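Local coordinates for polygalacturonase (Pectobacterium carotovorum subsp. carotovorum, PDB 1BHE), which hydrolyses the alpha-1,4 links between galacturonate units of polygalacturonic acid, a secreted endo-acting enzyme that macerates and soft-rots plant tissue, at residues 153-158 against 176-181; 6-11 against 163-168. One frame throughout, in Å; residues are numbered along the deposited sequence.

Contact 1 (153-158 against 176-181); sequences LIQINK and HVVFSD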
ATOM      1  N   LEU A 153       0.992   8.742   3.725  1.00  5.68           N
ATOM      2  CA  LEU A 153       1.890   9.521   2.878  1.00  5.67           C
ATOM      3  C   LEU A 153       1.187  10.029   1.620  1.00  4.40           C
ATOM      4  O   LEU A 153       1.204  11.216   1.304  1.00  4.14           O
ATOM      5  CB  LEU A 153       3.102   8.720   2.433  1.00  6.44           C
ATOM      6  CG  LEU A 153       4.395   8.702   3.216  1.00  8.38           C
ATOM      7  CD1 LEU A 153       5.511   8.180   2.303  1.00  8.85           C
ATOM      8  CD2 LEU A 153       4.800  10.039   3.817  1.00  7.18           C
ATOM      9  N   ILE A 154       0.600   9.104   0.862  1.00  4.09           N
ATOM     10  CA  ILE A 154      -0.050   9.470  -0.402  1.00  4.09           C
ATOM     11  C   ILE A 154      -1.467   8.903  -0.392  1.00  3.10           C
ATOM     12  O   ILE A 154      -1.610   7.692  -0.249  1.00  4.23           O
ATOM     13  CB  ILE A 154       0.734   8.934  -1.610  1.00  4.23           C
ATOM     14  CG1 ILE A 154       2.073   9.672  -1.796  1.00  5.12           C
ATOM     15  CG2 ILE A 154      -0.059   9.023  -2.909  1.00  4.10           C
ATOM     16  CD1 ILE A 154       3.042   8.893  -2.671  1.00  4.69           C
ATOM     17  N   GLN A 155      -2.459   9.760  -0.533  1.00  4.44           N
ATOM     18  CA  GLN A 155      -3.863   9.341  -0.550  1.00  4.77           C
ATOM     19  C   GLN A 155      -4.498   9.793  -1.858  1.00  4.32           C
ATOM     20  O   GLN A 155      -4.522  10.982  -2.171  1.00  4.35           O
ATOM     21  CB  GLN A 155      -4.588   9.967   0.645  1.00  5.38           C
ATOM     22  CG  GLN A 155      -6.087   9.721   0.662  1.00  7.94           C
ATOM     23  CD  GLN A 155      -6.466   8.325   1.114  1.00  8.65           C
ATOM     24  OE1 GLN A 155      -5.890   7.748   2.031  1.00  8.92           O
ATOM     25  NE2 GLN A 155      -7.477   7.763   0.447  1.00  9.17           N
ATOM     26  N   ILE A 156      -4.960   8.852  -2.666  1.00  4.29           N
ATOM     27  CA  ILE A 156      -5.539   9.147  -3.972  1.00  4.47           C
ATOM     28  C   ILE A 156      -6.995   8.692  -4.024  1.00  5.13           C
ATOM     29  O   ILE A 156      -7.274   7.514  -3.815  1.00  4.55           O
ATOM     30  CB  ILE A 156      -4.741   8.465  -5.094  1.00  4.43           C
ATOM     31  CG1 ILE A 156      -3.242   8.792  -5.010  1.00  5.00           C
ATOM     32  CG2 ILE A 156      -5.293   8.874  -6.456  1.00  3.20           C
ATOM     33  CD1 ILE A 156      -2.358   7.684  -5.557  1.00  5.38           C
ATOM     34  N   ASN A 157      -7.919   9.621  -4.262  1.00  5.67           N
ATOM     35  CA  ASN A 157      -9.344   9.311  -4.247  1.00  6.68           C
ATOM     36  C   ASN A 157     -10.049   9.648  -5.552  1.00  5.72           C
ATOM     37  O   ASN A 157      -9.758  10.675  -6.163  1.00  5.11           O
ATOM     38  CB  ASN A 157     -10.048  10.145  -3.157  1.00  9.33           C
ATOM     39  CG  ASN A 157      -9.508   9.971  -1.761  1.00 11.36           C
ATOM     40  OD1 ASN A 157      -8.987   8.924  -1.404  1.00 14.14           O
ATOM     41  ND2 ASN A 157      -9.606  10.988  -0.923  1.00 13.85           N
ATOM     42  N   LYS A 158     -10.989   8.816  -5.981  1.00  5.50           N
ATOM     43  CA  LYS A 158     -11.771   9.016  -7.189  1.00  6.22           C
ATOM     44  C   LYS A 158     -10.994   9.539  -8.382  1.00  5.88           C
ATOM     45  O   LYS A 158     -11.466  10.419  -9.112  1.00  4.80           O
ATOM     46  CB  LYS A 158     -12.918   9.995  -6.836  1.00  7.91           C
ATOM     47  CG  LYS A 158     -13.812   9.345  -5.767  1.00 10.04           C
ATOM     48  CD  LYS A 158     -14.983  10.258  -5.438  1.00 12.23           C
ATOM     49  CE  LYS A 158     -16.116  10.028  -6.421  1.00 12.62           C
ATOM     50  NZ  LYS A 158     -16.511   8.600  -6.500  1.00 13.69           N
ATOM     51  N   HIS A 176       1.525   3.871   3.174  1.00  5.65           N
ATOM     52  CA  HIS A 176       2.332   4.679   2.270  1.00  5.61           C
ATOM     53  C   HIS A 176       1.517   5.224   1.102  1.00  4.84           C
ATOM     54  O   HIS A 176       1.545   6.422   0.817  1.00  4.41           O
ATOM     55  CB  HIS A 176       3.518   3.880   1.710  1.00  5.62           C
ATOM     56  CG  HIS A 176       4.560   3.513   2.722  1.00  5.57           C
ATOM     57  ND1 HIS A 176       4.356   2.563   3.694  1.00  5.90           N
ATOM     58  CD2 HIS A 176       5.826   3.969   2.890  1.00  6.19           C
ATOM     59  CE1 HIS A 176       5.454   2.447   4.433  1.00  6.84           C
ATOM     60  NE2 HIS A 176       6.363   3.288   3.973  1.00  6.49           N
ATOM     61  N   VAL A 177       0.874   4.322   0.358  1.00  4.25           N
ATOM     62  CA  VAL A 177       0.102   4.692  -0.824  1.00  4.93           C
ATOM     63  C   VAL A 177      -1.267   4.013  -0.814  1.00  5.13           C
ATOM     64  O   VAL A 177      -1.385   2.794  -0.663  1.00  4.52           O
ATOM     65  CB  VAL A 177       0.787   4.300  -2.151  1.00  5.48           C
ATOM     66  CG1 VAL A 177      -0.014   4.820  -3.348  1.00  5.79           C
ATOM     67  CG2 VAL A 177       2.220   4.788  -2.276  1.00  6.14           C
ATOM     68  N   VAL A 178      -2.317   4.809  -0.990  1.00  4.99           N
ATOM     69  CA  VAL A 178      -3.688   4.324  -1.041  1.00  5.46           C
ATOM     70  C   VAL A 178      -4.341   4.862  -2.318  1.00  5.23           C
ATOM     71  O   VAL A 178      -4.262   6.057  -2.589  1.00  5.51           O
ATOM     72  CB  VAL A 178      -4.534   4.763   0.172  1.00  6.13           C
ATOM     73  CG1 VAL A 178      -6.008   4.407  -0.026  1.00  6.10           C
ATOM     74  CG2 VAL A 178      -4.026   4.145   1.472  1.00  5.11           C
ATOM     75  N   PHE A 179      -4.944   3.973  -3.092  1.00  5.13           N
ATOM     76  CA  PHE A 179      -5.635   4.338  -4.325  1.00  4.99           C
ATOM     77  C   PHE A 179      -7.098   3.905  -4.160  1.00  5.05           C
ATOM     78  O   PHE A 179      -7.397   2.714  -4.327  1.00  5.29           O
ATOM     79  CB  PHE A 179      -5.007   3.659  -5.540  1.00  4.24           C
ATOM     80  CG  PHE A 179      -5.572   4.113  -6.859  1.00  4.38           C
ATOM     81  CD1 PHE A 179      -5.308   5.384  -7.345  1.00  4.57           C
ATOM     82  CD2 PHE A 179      -6.368   3.266  -7.613  1.00  4.33           C
ATOM     83  CE1 PHE A 179      -5.833   5.806  -8.559  1.00  3.88           C
ATOM     84  CE2 PHE A 179      -6.888   3.679  -8.824  1.00  3.87           C
ATOM     85  CZ  PHE A 179      -6.625   4.950  -9.299  1.00  3.38           C
ATOM     86  N   SER A 180      -7.965   4.838  -3.787  1.00  4.96           N
ATOM     87  CA  SER A 180      -9.345   4.523  -3.462  1.00  6.69           C
ATOM     88  C   SER A 180     -10.397   4.993  -4.454  1.00  6.16           C
ATOM     89  O   SER A 180     -10.392   6.132  -4.903  1.00  7.02           O
ATOM     90  CB  SER A 180      -9.748   5.201  -2.130  1.00  7.42           C
ATOM     91  OG  SER A 180      -8.939   4.723  -1.074  1.00 11.18           O
ATOM     92  N   ASP A 181     -11.372   4.130  -4.714  1.00  6.63           N
ATOM     93  CA  ASP A 181     -12.498   4.402  -5.586  1.00  6.40           C
ATOM     94  C   ASP A 181     -12.099   5.047  -6.905  1.00  6.25           C
ATOM     95  O   ASP A 181     -12.736   5.994  -7.390  1.00  5.18           O
ATOM     96  CB  ASP A 181     -13.519   5.287  -4.844  1.00  7.85           C
ATOM     97  CG  ASP A 181     -13.806   4.782  -3.445  1.00  8.73           C
ATOM     98  OD1 ASP A 181     -14.329   3.667  -3.263  1.00  9.36           O
ATOM     99  OD2 ASP A 181     -13.483   5.518  -2.494  1.00  9.31           O
TER
HETATM  100  O   HOH W   1      -9.148   5.531   1.696  1.00 17.67           O
HETATM  101  O   HOH W   2     -15.199   6.803  -8.194  1.00 24.03           O
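Ile156 meets Phe179 on the inner face of two parallel strands, 154-157 and 177-180. The methyl CG2 of Ile156 sits 3.6 Å from CD1 of the Phe179 ring, approaching it obliquely. It is placed there because CG2 lies anti to the backbone N, while CG1 (chi1 -53°) lies beside that nitrogen, and with chi2 near anti (150°) CD1 comes to 4.3 Å from CG1 of Val177. Ile154 repeats this shape two residues earlier, its CD1 4.2 Å from CG2 of Val177. Bulky apolar side chains suit this buried face, where Ile154, Ile156, Val177 and Phe179 are packed by Phe162, Leu164, Leu169 and Phe185 from neighbouring strands. The strands are successive rungs of the right-handed parallel beta-helix of family 28 glycoside hydrolases, stacked in exact register with axes 4.8 Å apart, and like residues align in columns, as in Ile154 over Val177. Five backbone hydrogen bonds join them, alternating in direction; the straightest runs from Ser180 N to Ile156 O, 2.8 Å.

The other face, with Gln155, Asn157, Ser180 and the apolar Val178, is mostly polar. Gln155 has CG anti to the backbone N, then bends at chi2 (77°), bringing CD back beside Val178; NE2 is 3.7 Å from CG1 of Val178. NE2 donates to Asn157 OD1 at 2.7 Å, in the planes of both amides, and to a water that hydrogen-bonds Ser180 OG. OE1 takes a bond from Arg152, which with the NE2 bonds fixes the amide's rotation. At the strand ends, Lys158 NZ reaches Asp181 O through a second water, whereas the Asp181 carboxylate forms a salt bridge with Arg234.

Contact 2 (6-11 against 163-168); sequences VSEPKT and TLYNVS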
ATOM      1  N   VAL A   6      -0.033  -0.951 -20.314  1.00 12.75           N
ATOM      2  CA  VAL A   6       0.814  -0.164 -19.429  1.00 13.08           C
ATOM      3  C   VAL A   6       2.287  -0.316 -19.803  1.00 13.48           C
ATOM      4  O   VAL A   6       2.819  -1.424 -19.739  1.00 14.25           O
ATOM      5  CB  VAL A   6       0.636  -0.561 -17.950  1.00 12.37           C
ATOM      6  CG1 VAL A   6       1.541   0.284 -17.057  1.00 12.34           C
ATOM      7  CG2 VAL A   6      -0.814  -0.408 -17.499  1.00 11.83           C
ATOM      8  N   SER A   7       2.920   0.798 -20.139  1.00 14.17           N
ATOM      9  CA  SER A   7       4.352   0.772 -20.463  1.00 14.45           C
ATOM     10  C   SER A   7       5.060   1.738 -19.519  1.00 13.84           C
ATOM     11  O   SER A   7       4.364   2.438 -18.775  1.00 12.73           O
ATOM     12  CB  SER A   7       4.603   1.082 -21.933  1.00 14.69           C
ATOM     13  OG  SER A   7       4.118   2.360 -22.284  1.00 16.07           O
ATOM     14  N   GLU A   8       6.384   1.691 -19.440  1.00 13.11           N
ATOM     15  CA  GLU A   8       7.094   2.513 -18.463  1.00 12.65           C
ATOM     16  C   GLU A   8       6.720   3.987 -18.569  1.00 12.26           C
ATOM     17  O   GLU A   8       6.731   4.587 -19.638  1.00 11.64           O
ATOM     18  CB  GLU A   8       8.612   2.375 -18.621  1.00 13.04           C
ATOM     19  CG  GLU A   8       9.422   2.974 -17.485  1.00 12.83           C
ATOM     20  CD  GLU A   8      10.856   2.498 -17.399  1.00 13.66           C
ATOM     21  OE1 GLU A   8      11.284   1.640 -18.198  1.00 14.02           O
ATOM     22  OE2 GLU A   8      11.597   2.976 -16.512  1.00 13.80           O
ATOM     23  N   PRO A   9       6.390   4.589 -17.430  1.00 11.74           N
ATOM     24  CA  PRO A   9       6.059   5.994 -17.353  1.00 11.82           C
ATOM     25  C   PRO A   9       7.186   6.890 -17.858  1.00 12.07           C
ATOM     26  O   PRO A   9       8.360   6.530 -17.795  1.00 10.93           O
ATOM     27  CB  PRO A   9       5.868   6.243 -15.850  1.00 11.99           C
ATOM     28  CG  PRO A   9       5.476   4.909 -15.309  1.00 12.18           C
ATOM     29  CD  PRO A   9       6.333   3.935 -16.094  1.00 11.78           C
ATOM     30  N   LYS A  10       6.835   8.064 -18.344  1.00 12.80           N
ATOM     31  CA  LYS A  10       7.801   9.059 -18.794  1.00 14.78           C
ATOM     32  C   LYS A  10       7.652  10.270 -17.876  1.00 14.48           C
ATOM     33  O   LYS A  10       6.509  10.637 -17.571  1.00 14.31           O
ATOM     34  CB  LYS A  10       7.562   9.468 -20.244  1.00 16.78           C
ATOM     35  CG  LYS A  10       7.780   8.353 -21.255  1.00 19.22           C
ATOM     36  CD  LYS A  10       8.085   8.939 -22.631  1.00 21.05           C
ATOM     37  CE  LYS A  10       7.875   7.896 -23.719  1.00 21.86           C
ATOM     38  NZ  LYS A  10       8.851   6.778 -23.578  1.00 22.94           N
ATOM     39  N   THR A  11       8.745  10.842 -17.379  1.00 13.31           N
ATOM     40  CA  THR A  11       8.556  11.978 -16.469  1.00 13.32           C
ATOM     41  C   THR A  11       8.181  13.249 -17.217  1.00 13.03           C
ATOM     42  O   THR A  11       8.799  13.595 -18.220  1.00 11.36           O
ATOM     43  CB  THR A  11       9.828  12.251 -15.676  1.00 14.27           C
ATOM     44  OG1 THR A  11      10.336  10.980 -15.205  1.00 14.46           O
ATOM     45  CG2 THR A  11       9.651  13.185 -14.498  1.00 14.99           C
ATOM     46  N   THR A 163      -0.069   8.168 -11.796  1.00  3.83           N
ATOM     47  CA  THR A 163       1.233   7.532 -11.962  1.00  4.67           C
ATOM     48  C   THR A 163       2.146   7.789 -10.764  1.00  5.19           C
ATOM     49  O   THR A 163       2.238   8.919 -10.299  1.00  4.24           O
ATOM     50  CB  THR A 163       1.953   8.082 -13.221  1.00  5.05           C
ATOM     51  OG1 THR A 163       1.189   7.740 -14.383  1.00  4.84           O
ATOM     52  CG2 THR A 163       3.357   7.494 -13.350  1.00  6.22           C
ATOM     53  N   LEU A 164       2.824   6.759 -10.293  1.00  4.86           N
ATOM     54  CA  LEU A 164       3.811   6.831  -9.225  1.00  5.28           C
ATOM     55  C   LEU A 164       5.094   6.214  -9.814  1.00  5.87           C
ATOM     56  O   LEU A 164       5.087   5.001 -10.040  1.00  5.42           O
ATOM     57  CB  LEU A 164       3.394   5.988  -8.034  1.00  6.13           C
ATOM     58  CG  LEU A 164       3.563   6.432  -6.597  1.00  7.81           C
ATOM     59  CD1 LEU A 164       3.787   5.238  -5.668  1.00  7.02           C
ATOM     60  CD2 LEU A 164       4.614   7.502  -6.371  1.00  7.33           C
ATOM     61  N   TYR A 165       6.111   7.020 -10.100  1.00  5.78           N
ATOM     62  CA  TYR A 165       7.266   6.471 -10.806  1.00  6.27           C
ATOM     63  C   TYR A 165       8.646   6.851 -10.302  1.00  6.73           C
ATOM     64  O   TYR A 165       8.898   8.026 -10.041  1.00  5.83           O
ATOM     65  CB  TYR A 165       7.162   7.003 -12.254  1.00  6.33           C
ATOM     66  CG  TYR A 165       8.302   6.605 -13.168  1.00  7.30           C
ATOM     67  CD1 TYR A 165       8.561   5.283 -13.482  1.00  7.07           C
ATOM     68  CD2 TYR A 165       9.112   7.591 -13.729  1.00  7.25           C
ATOM     69  CE1 TYR A 165       9.603   4.939 -14.331  1.00  7.77           C
ATOM     70  CE2 TYR A 165      10.148   7.258 -14.584  1.00  8.24           C
ATOM     71  CZ  TYR A 165      10.391   5.932 -14.874  1.00  8.44           C
ATOM     72  OH  TYR A 165      11.431   5.601 -15.725  1.00  8.82           O
ATOM     73  N   ASN A 166       9.544   5.860 -10.295  1.00  7.17           N
ATOM     74  CA  ASN A 166      10.959   6.125 -10.019  1.00  8.18           C
ATOM     75  C   ASN A 166      11.130   6.994  -8.791  1.00  7.30           C
ATOM     76  O   ASN A 166      11.751   8.045  -8.883  1.00  8.15           O
ATOM     77  CB  ASN A 166      11.501   6.805 -11.284  1.00  8.85           C
ATOM     78  CG  ASN A 166      13.000   7.007 -11.338  1.00 10.62           C
ATOM     79  OD1 ASN A 166      13.756   6.250 -10.736  1.00 11.55           O
ATOM     80  ND2 ASN A 166      13.427   8.051 -12.049  1.00 10.47           N
ATOM     81  N   VAL A 167      10.600   6.596  -7.642  1.00  7.86           N
ATOM     82  CA  VAL A 167      10.663   7.414  -6.433  1.00  7.07           C
ATOM     83  C   VAL A 167      10.766   6.585  -5.170  1.00  6.98           C
ATOM     84  O   VAL A 167      10.343   5.426  -5.143  1.00  7.10           O
ATOM     85  CB  VAL A 167       9.382   8.291  -6.443  1.00  7.46           C
ATOM     86  CG1 VAL A 167       8.131   7.414  -6.360  1.00  6.54           C
ATOM     87  CG2 VAL A 167       9.381   9.325  -5.336  1.00  6.79           C
ATOM     88  N   SER A 168      11.330   7.145  -4.098  1.00  7.14           N
ATOM     89  CA  SER A 168      11.454   6.429  -2.836  1.00  7.05           C
ATOM     90  C   SER A 168      10.503   7.032  -1.794  1.00  7.03           C
ATOM     91  O   SER A 168      10.383   8.243  -1.669  1.00  6.56           O
ATOM     92  CB  SER A 168      12.872   6.439  -2.258  1.00  7.51           C
ATOM     93  OG  SER A 168      13.792   5.800  -3.137  1.00  7.51           O
TER
HETATM   94  O   HOH W   3      11.217  10.166 -12.535  1.00 13.21           O
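Pro9 lies against the ring of Tyr165, and this apolar contact is the heart of the meeting between the N-terminal segment 6-11 and strand 163-165. CB of Pro9 stands over the ring face, 3.9 Å from the centroid and 24° off the normal, a CH-pi contact, while CG comes to 3.6 Å from CD1 of Tyr165. The carbonyl Pro9 O lies over the same face, displaced toward the rim. CG of Tyr165 is anti to the backbone N, and chi2 (63°) turns the ring so that one face meets Pro9; CB of its own neighbour Asn166 covers the centre of the opposite face. CB of Pro9 also lies 3.8 Å from the methyl CG2 of Thr163. The compact, conformationally restricted pyrrolidine ring, rich in C-H groups, suits a loop lying against an aromatic face.

Apart from Pro9 O over the face, the polar contacts are at the ring's edge. Tyr165 OH donates to Glu8 OE2 at 2.7 Å, meeting the oxygen on its anti side, 30° out of the carboxylate plane. Glu8, extended beyond CG, crosses the tyrosine at about a right angle, and its OE2 also makes a salt bridge with Lys189. At another part of the edge Thr11 OG1 lies near the ring plane, 3.8 Å from CE2, and a water joins it to ND2 of Asn166.

The segment thus runs along the outside of the beta-helix, before strand 14-19, and is met here chiefly by one aromatic ring, its face toward proline and its hydroxyl toward glutamate, with Thr163 and Trp188 adding contacts. With Lys189 also at OE2, Glu8 would be expected to stay ionised and to be a strong acceptor for the phenol.

Contacts 1 and 2 interleave along the chain: strand 154-157 leads into 162-165, and 167-170 leads into 177-180. Their centres are 16 Å apart, yet they meet inside the beta-helix through Leu164, which belongs to contact 2 but points away from its N-terminal segment; its CD1 lies 3.8 Å from CG2 of Val177. Tyr165, next in sequence, faces outward to segment 6-11, so one strand serves both the core and the outer surface. Only contact 1 approaches the catalytic region: the side chain of His176 is about 8 Å from that of Asp223, the predicted proton donor, and about 12 Å from that of His251, an inferred active-site residue. Contact 2 lies away from these sites.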